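Local coordinates for protein mercuric reductase (Metallosphaera sedula, PDB 4YWO) that probably reduces mercuric ion to elemental mercury with electrons from NADPH, working as an FAD-containing homodimer, at residues S61-K72 against E188-M196. Numbering follows the deposited sequence.
Sequences SKRMLYIAEIYK and EFAQMYSRM. With FAD (flavin-adenine dinucleotide), chain B.
Lys-62 NZ meets Glu-188 OE1 at 2.9 Å in a salt bridge whose hydrogen bond is weak; the same amine also donates to Ser-61 OG at 2.9 Å and to flavin N5 of FAD at 3.2 Å. Ser-61 OG is in turn hydrogen-bonded to Gly-57 O. The lysine starts out pointing away from helix 184-194, and bends at chi2 (38°) and chi3 (103°) bring its end back to the carboxylate. Glu-188 reaches it with an extended chain, and its OE2 takes a bond from the backbone N of Phe-346, which helps fix the carboxylate. This is the flavin end of a helix pair in which 61-72 and 188-194 cross at 43°, axes 9.2 Å apart. They lie on helix 58-78, which opens with Cys-58 of the redox-active Cys-53–Cys-58 disulfide of this pyridine nucleotide-disulfide oxidoreductase, and on helix 184-194. Leu-65 CD2 lies 3.6 Å from Glu-188 O, while Met-192 lays its sulfur against Met-64 CB (SD to CB 3.7 Å). Further along, Ala-68 CB abuts Arg-195 CB at 3.8 Å. The arginine's guanidinium carries Lys-72 CD over one face, 3.4 Å from NE, with Gln-191 OE1, which takes a hydrogen bond from Gln-348 N, over the centre of the opposite face; Asp-228 pairs with NE. A water joins Ala-68 O to Arg-195 O.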
loop_
_atom_site.group_PDB
_atom_site.type_symbol
_atom_site.label_atom_id
_atom_site.label_comp_id
_atom_site.label_asym_id
_atom_site.label_seq_id
_atom_site.Cartn_x
_atom_site.Cartn_y
_atom_site.Cartn_z
ATOM N N SER A 61 -18.951 -1.827 6.551
ATOM C CA SER A 61 -18.068 -2.232 7.651
ATOM C C SER A 61 -16.734 -1.400 7.589
ATOM O O SER A 61 -16.277 -0.825 8.622
ATOM C CB SER A 61 -17.842 -3.683 7.771
ATOM O OG SER A 61 -17.260 -4.203 6.640
ATOM N N LYS A 62 -16.220 -1.260 6.395
ATOM C CA LYS A 62 -14.964 -0.448 6.263
ATOM C C LYS A 62 -15.272 0.989 6.528
ATOM O O LYS A 62 -14.405 1.720 7.009
ATOM C CB LYS A 62 -14.274 -0.761 4.919
ATOM C CG LYS A 62 -13.300 -2.013 4.965
ATOM C CD LYS A 62 -13.721 -3.265 5.826
ATOM C CE LYS A 62 -14.223 -4.373 5.118
ATOM N NZ LYS A 62 -14.586 -5.343 6.205
ATOM N N ARG A 63 -16.441 1.484 6.142
ATOM C CA ARG A 63 -16.744 2.864 6.460
ATOM C C ARG A 63 -16.763 3.079 7.952
ATOM O O ARG A 63 -16.208 4.073 8.462
ATOM C CB ARG A 63 -18.064 3.299 5.816
ATOM C CG ARG A 63 -18.539 4.687 6.235
ATOM C CD ARG A 63 -17.563 5.766 5.692
ATOM N NE ARG A 63 -18.189 7.045 5.823
ATOM C CZ ARG A 63 -17.617 8.163 5.438
ATOM N NH1 ARG A 63 -16.416 8.168 4.882
ATOM N NH2 ARG A 63 -18.256 9.313 5.697
ATOM N N MET A 64 -17.434 2.185 8.691
ATOM C CA MET A 64 -17.506 2.416 10.131
ATOM C C MET A 64 -16.129 2.237 10.814
ATOM O O MET A 64 -15.776 2.947 11.766
ATOM C CB MET A 64 -18.465 1.490 10.792
ATOM C CG MET A 64 -19.905 1.682 10.383
ATOM S SD MET A 64 -20.450 3.427 10.397
ATOM C CE MET A 64 -20.127 3.943 11.980
ATOM N N LEU A 65 -15.265 1.370 10.284
ATOM C CA LEU A 65 -13.924 1.247 10.850
ATOM C C LEU A 65 -13.095 2.467 10.554
ATOM O O LEU A 65 -12.282 2.849 11.415
ATOM C CB LEU A 65 -13.165 -0.017 10.251
ATOM C CG LEU A 65 -13.676 -1.345 10.818
ATOM C CD1 LEU A 65 -13.252 -2.463 9.895
ATOM C CD2 LEU A 65 -13.074 -1.552 12.158
ATOM N N TYR A 66 -13.313 3.125 9.419
ATOM C CA TYR A 66 -12.621 4.401 9.049
ATOM C C TYR A 66 -13.014 5.495 10.046
ATOM O O TYR A 66 -12.146 6.181 10.629
ATOM C CB TYR A 66 -12.897 4.771 7.622
ATOM C CG TYR A 66 -12.501 6.198 7.310
ATOM C CD1 TYR A 66 -11.201 6.506 7.157
ATOM C CD2 TYR A 66 -13.470 7.200 7.181
ATOM C CE1 TYR A 66 -10.864 7.824 6.876
ATOM C CE2 TYR A 66 -13.128 8.501 6.907
ATOM C CZ TYR A 66 -11.833 8.790 6.834
ATOM O OH TYR A 66 -11.551 10.153 6.536
ATOM N N ILE A 67 -14.315 5.593 10.248
ATOM C CA ILE A 67 -14.847 6.613 11.225
ATOM C C ILE A 67 -14.282 6.330 12.587
ATOM O O ILE A 67 -13.790 7.266 13.285
ATOM C CB ILE A 67 -16.362 6.538 11.285
ATOM C CG1 ILE A 67 -16.865 7.082 9.993
ATOM C CG2 ILE A 67 -16.843 7.496 12.401
ATOM C CD1 ILE A 67 -18.300 6.922 9.859
ATOM N N ALA A 68 -14.261 5.079 13.025
ATOM C CA ALA A 68 -13.693 4.698 14.287
ATOM C C ALA A 68 -12.190 5.159 14.407
ATOM O O ALA A 68 -11.739 5.602 15.466
ATOM C CB ALA A 68 -13.836 3.283 14.621
ATOM N N GLU A 69 -11.440 4.853 13.379
ATOM C CA GLU A 69 -10.048 5.183 13.310
ATOM C C GLU A 69 -9.766 6.689 13.404
ATOM O O GLU A 69 -8.842 7.103 14.126
ATOM C CB GLU A 69 -9.408 4.594 12.036
ATOM C CG GLU A 69 -7.976 5.049 11.834
ATOM C CD GLU A 69 -7.750 6.292 10.889
ATOM O OE1 GLU A 69 -8.372 6.362 9.772
ATOM O OE2 GLU A 69 -6.850 7.181 11.243
ATOM N N ILE A 70 -10.455 7.504 12.676
ATOM C CA ILE A 70 -10.109 8.948 12.659
ATOM C C ILE A 70 -10.461 9.577 14.011
ATOM O O ILE A 70 -9.760 10.424 14.496
ATOM C CB ILE A 70 -10.719 9.730 11.500
ATOM C CG1 ILE A 70 -12.240 9.735 11.509
ATOM C CG2 ILE A 70 -10.213 9.157 10.170
ATOM C CD1 ILE A 70 -12.894 10.483 10.389
ATOM N N TYR A 71 -11.528 9.086 14.630
ATOM C CA TYR A 71 -11.846 9.614 15.979
ATOM C C TYR A 71 -10.857 9.147 16.982
ATOM O O TYR A 71 -10.517 9.953 17.950
ATOM C CB TYR A 71 -13.314 9.275 16.441
ATOM C CG TYR A 71 -14.339 10.183 15.911
ATOM C CD1 TYR A 71 -14.823 10.091 14.623
ATOM C CD2 TYR A 71 -14.912 11.185 16.717
ATOM C CE1 TYR A 71 -15.743 10.979 14.098
ATOM C CE2 TYR A 71 -15.844 12.042 16.187
ATOM C CZ TYR A 71 -16.265 11.998 14.952
ATOM O OH TYR A 71 -17.191 12.863 14.390
ATOM N N LYS A 72 -10.389 7.894 16.924
ATOM C CA LYS A 72 -9.374 7.385 17.825
ATOM C C LYS A 72 -8.124 8.268 17.703
ATOM O O LYS A 72 -7.543 8.661 18.731
ATOM C CB LYS A 72 -9.048 5.910 17.563
ATOM C CG LYS A 72 -7.898 5.422 18.450
ATOM C CD LYS A 72 -7.952 4.035 18.952
ATOM C CE LYS A 72 -6.817 3.592 19.943
ATOM N NZ LYS A 72 -6.957 4.315 21.196
ATOM N N GLU A 188 -12.967 -7.296 13.575
ATOM C CA GLU A 188 -13.385 -6.016 13.034
ATOM C C GLU A 188 -14.499 -5.333 13.844
ATOM O O GLU A 188 -14.415 -4.223 14.201
ATOM C CB GLU A 188 -13.787 -6.149 11.582
ATOM C CG GLU A 188 -12.590 -6.407 10.619
ATOM C CD GLU A 188 -12.982 -6.480 9.146
ATOM O OE1 GLU A 188 -14.223 -6.369 8.856
ATOM O OE2 GLU A 188 -12.068 -6.686 8.232
ATOM N N PHE A 189 -15.567 -6.097 14.148
ATOM C CA PHE A 189 -16.648 -5.472 14.945
ATOM C C PHE A 189 -16.225 -5.180 16.334
ATOM O O PHE A 189 -16.689 -4.198 16.945
ATOM C CB PHE A 189 -17.939 -6.384 14.914
ATOM C CG PHE A 189 -18.695 -6.289 13.628
ATOM C CD1 PHE A 189 -19.509 -5.188 13.413
ATOM C CD2 PHE A 189 -18.727 -7.314 12.699
ATOM C CE1 PHE A 189 -20.162 -4.989 12.250
ATOM C CE2 PHE A 189 -19.496 -7.144 11.510
ATOM C CZ PHE A 189 -20.152 -5.923 11.286
ATOM N N ALA A 190 -15.409 -6.031 16.978
ATOM C CA ALA A 190 -14.929 -5.713 18.305
ATOM C C ALA A 190 -14.117 -4.437 18.332
ATOM O O ALA A 190 -14.312 -3.587 19.234
ATOM C CB ALA A 190 -14.144 -6.832 18.924
ATOM N N GLN A 191 -13.214 -4.220 17.390
ATOM C CA GLN A 191 -12.486 -3.004 17.362
ATOM C C GLN A 191 -13.402 -1.809 17.050
ATOM O O GLN A 191 -13.296 -0.798 17.680
ATOM C CB GLN A 191 -11.355 -3.050 16.334
ATOM C CG GLN A 191 -10.621 -1.726 16.297
ATOM C CD GLN A 191 -9.326 -1.822 15.435
ATOM O OE1 GLN A 191 -9.368 -1.279 14.306
ATOM N NE2 GLN A 191 -8.247 -2.026 16.104
ATOM N N MET A 192 -14.336 -1.943 16.118
ATOM C CA MET A 192 -15.251 -0.947 15.759
ATOM C C MET A 192 -16.045 -0.475 16.985
ATOM O O MET A 192 -16.037 0.728 17.288
ATOM C CB MET A 192 -16.240 -1.447 14.712
ATOM C CG MET A 192 -17.286 -0.487 14.166
ATOM S SD MET A 192 -18.586 -1.317 13.226
ATOM C CE MET A 192 -17.659 -2.115 11.885
ATOM N N TYR A 193 -16.635 -1.432 17.739
ATOM C CA TYR A 193 -17.501 -1.004 18.863
ATOM C C TYR A 193 -16.700 -0.577 20.013
ATOM O O TYR A 193 -17.057 0.412 20.691
ATOM C CB TYR A 193 -18.480 -2.170 19.197
ATOM C CG TYR A 193 -19.778 -2.092 18.407
ATOM C CD1 TYR A 193 -19.861 -2.291 17.022
ATOM C CD2 TYR A 193 -20.986 -1.695 19.031
ATOM C CE1 TYR A 193 -21.052 -2.096 16.297
ATOM C CE2 TYR A 193 -22.138 -1.575 18.335
ATOM C CZ TYR A 193 -22.214 -1.758 16.996
ATOM O OH TYR A 193 -23.368 -1.576 16.317
ATOM N N SER A 194 -15.537 -1.172 20.275
ATOM C CA SER A 194 -14.695 -0.644 21.370
ATOM C C SER A 194 -14.266 0.795 21.141
ATOM O O SER A 194 -14.247 1.628 22.066
ATOM C CB SER A 194 -13.538 -1.569 21.652
ATOM O OG SER A 194 -12.618 -1.618 20.606
ATOM N N ARG A 195 -14.071 1.164 19.897
ATOM C CA ARG A 195 -13.662 2.542 19.502
ATOM C C ARG A 195 -14.869 3.479 19.488
ATOM O O ARG A 195 -14.811 4.635 19.087
ATOM C CB ARG A 195 -12.894 2.510 18.172
ATOM C CG ARG A 195 -11.551 1.879 18.313
ATOM C CD ARG A 195 -10.798 1.940 16.976
ATOM N NE ARG A 195 -9.396 1.544 17.145
ATOM C CZ ARG A 195 -8.409 1.829 16.250
ATOM N NH1 ARG A 195 -8.720 2.349 15.095
ATOM N NH2 ARG A 195 -7.162 1.536 16.636
ATOM N N MET A 196 -16.045 2.880 19.769
ATOM C CA MET A 196 -17.284 3.715 20.027
ATOM C C MET A 196 -17.693 3.754 21.483
ATOM O O MET A 196 -18.907 3.974 21.752
ATOM C CB MET A 196 -18.364 3.295 19.147
ATOM C CG MET A 196 -17.944 3.467 17.736
ATOM S SD MET A 196 -19.112 2.917 16.605
ATOM C CE MET A 196 -18.154 3.181 15.048
HETATM P PA FAD B . -24.118 -12.614 -2.331
HETATM O O1A FAD B . -23.673 -11.221 -2.707
HETATM O O2A FAD B . -24.833 -12.849 -1.021
HETATM O O5B FAD B . -25.044 -13.184 -3.519
HETATM C C5B FAD B . -26.317 -13.759 -3.232
HETATM C C4B FAD B . -27.415 -12.868 -3.797
HETATM O O4B FAD B . -28.287 -13.642 -4.626
HETATM C C3B FAD B . -28.252 -12.252 -2.687
HETATM O O3B FAD B . -28.178 -10.825 -2.751
HETATM C C2B FAD B . -29.676 -12.711 -2.925
HETATM O O2B FAD B . -30.525 -11.580 -3.142
HETATM C C1B FAD B . -29.642 -13.583 -4.170
HETATM N N9A FAD B . -30.118 -14.949 -3.839
HETATM C C8A FAD B . -29.661 -15.720 -2.835
HETATM N N7A FAD B . -30.306 -16.914 -2.801
HETATM C C5A FAD B . -31.203 -16.916 -3.805
HETATM C C6A FAD B . -32.211 -17.866 -4.334
HETATM N N6A FAD B . -32.394 -19.082 -3.767
HETATM N N1A FAD B . -32.943 -17.476 -5.402
HETATM C C2A FAD B . -32.771 -16.270 -5.975
HETATM N N3A FAD B . -31.875 -15.361 -5.548
HETATM C C4A FAD B . -31.075 -15.619 -4.486
HETATM N N1 FAD B . -15.133 -9.488 1.572
HETATM C C2 FAD B . -14.026 -8.799 1.196
HETATM O O2 FAD B . -13.377 -9.200 0.206
HETATM N N3 FAD B . -13.598 -7.701 1.845
HETATM C C4 FAD B . -14.236 -7.208 2.913
HETATM O O4 FAD B . -13.813 -6.185 3.495
HETATM C C4X FAD B . -15.457 -7.903 3.390
HETATM N N5 FAD B . -16.158 -7.469 4.461
HETATM C C5X FAD B . -17.268 -8.125 4.872
HETATM C C6 FAD B . -17.974 -7.660 5.976
HETATM C C7 FAD B . -19.115 -8.328 6.405
HETATM C C7M FAD B . -19.878 -7.822 7.601
HETATM C C8 FAD B . -19.584 -9.541 5.684
HETATM C C8M FAD B . -20.821 -10.263 6.151
HETATM C C9 FAD B . -18.882 -10.010 4.580
HETATM C C9A FAD B . -17.741 -9.342 4.151
HETATM N N10 FAD B . -17.023 -9.810 3.033
HETATM C C10 FAD B . -15.873 -9.104 2.632
HETATM C "C1'" FAD B . -17.462 -11.002 2.304
HETATM C "C2'" FAD B . -18.159 -10.582 1.015
HETATM O "O2'" FAD B . -19.176 -9.620 1.313
HETATM C "C3'" FAD B . -18.785 -11.783 0.316
HETATM O "O3'" FAD B . -17.801 -12.811 0.161
HETATM C "C4'" FAD B . -19.332 -11.394 -1.052
HETATM O "O4'" FAD B . -20.446 -10.510 -0.887
HETATM C "C5'" FAD B . -19.774 -12.625 -1.834
HETATM O "O5'" FAD B . -20.748 -12.248 -2.805
HETATM P P FAD B . -21.687 -13.359 -3.493
HETATM O O1P FAD B . -22.325 -12.745 -4.717
HETATM O O2P FAD B . -20.894 -14.637 -3.619
HETATM O O3P FAD B . -22.835 -13.585 -2.388
HETATM O O HOH W 1 -13.017 -8.364 6.354
HETATM O O HOH W 2 -10.847 1.351 13.505
HETATM O O HOH W 3 -13.054 6.102 17.940
#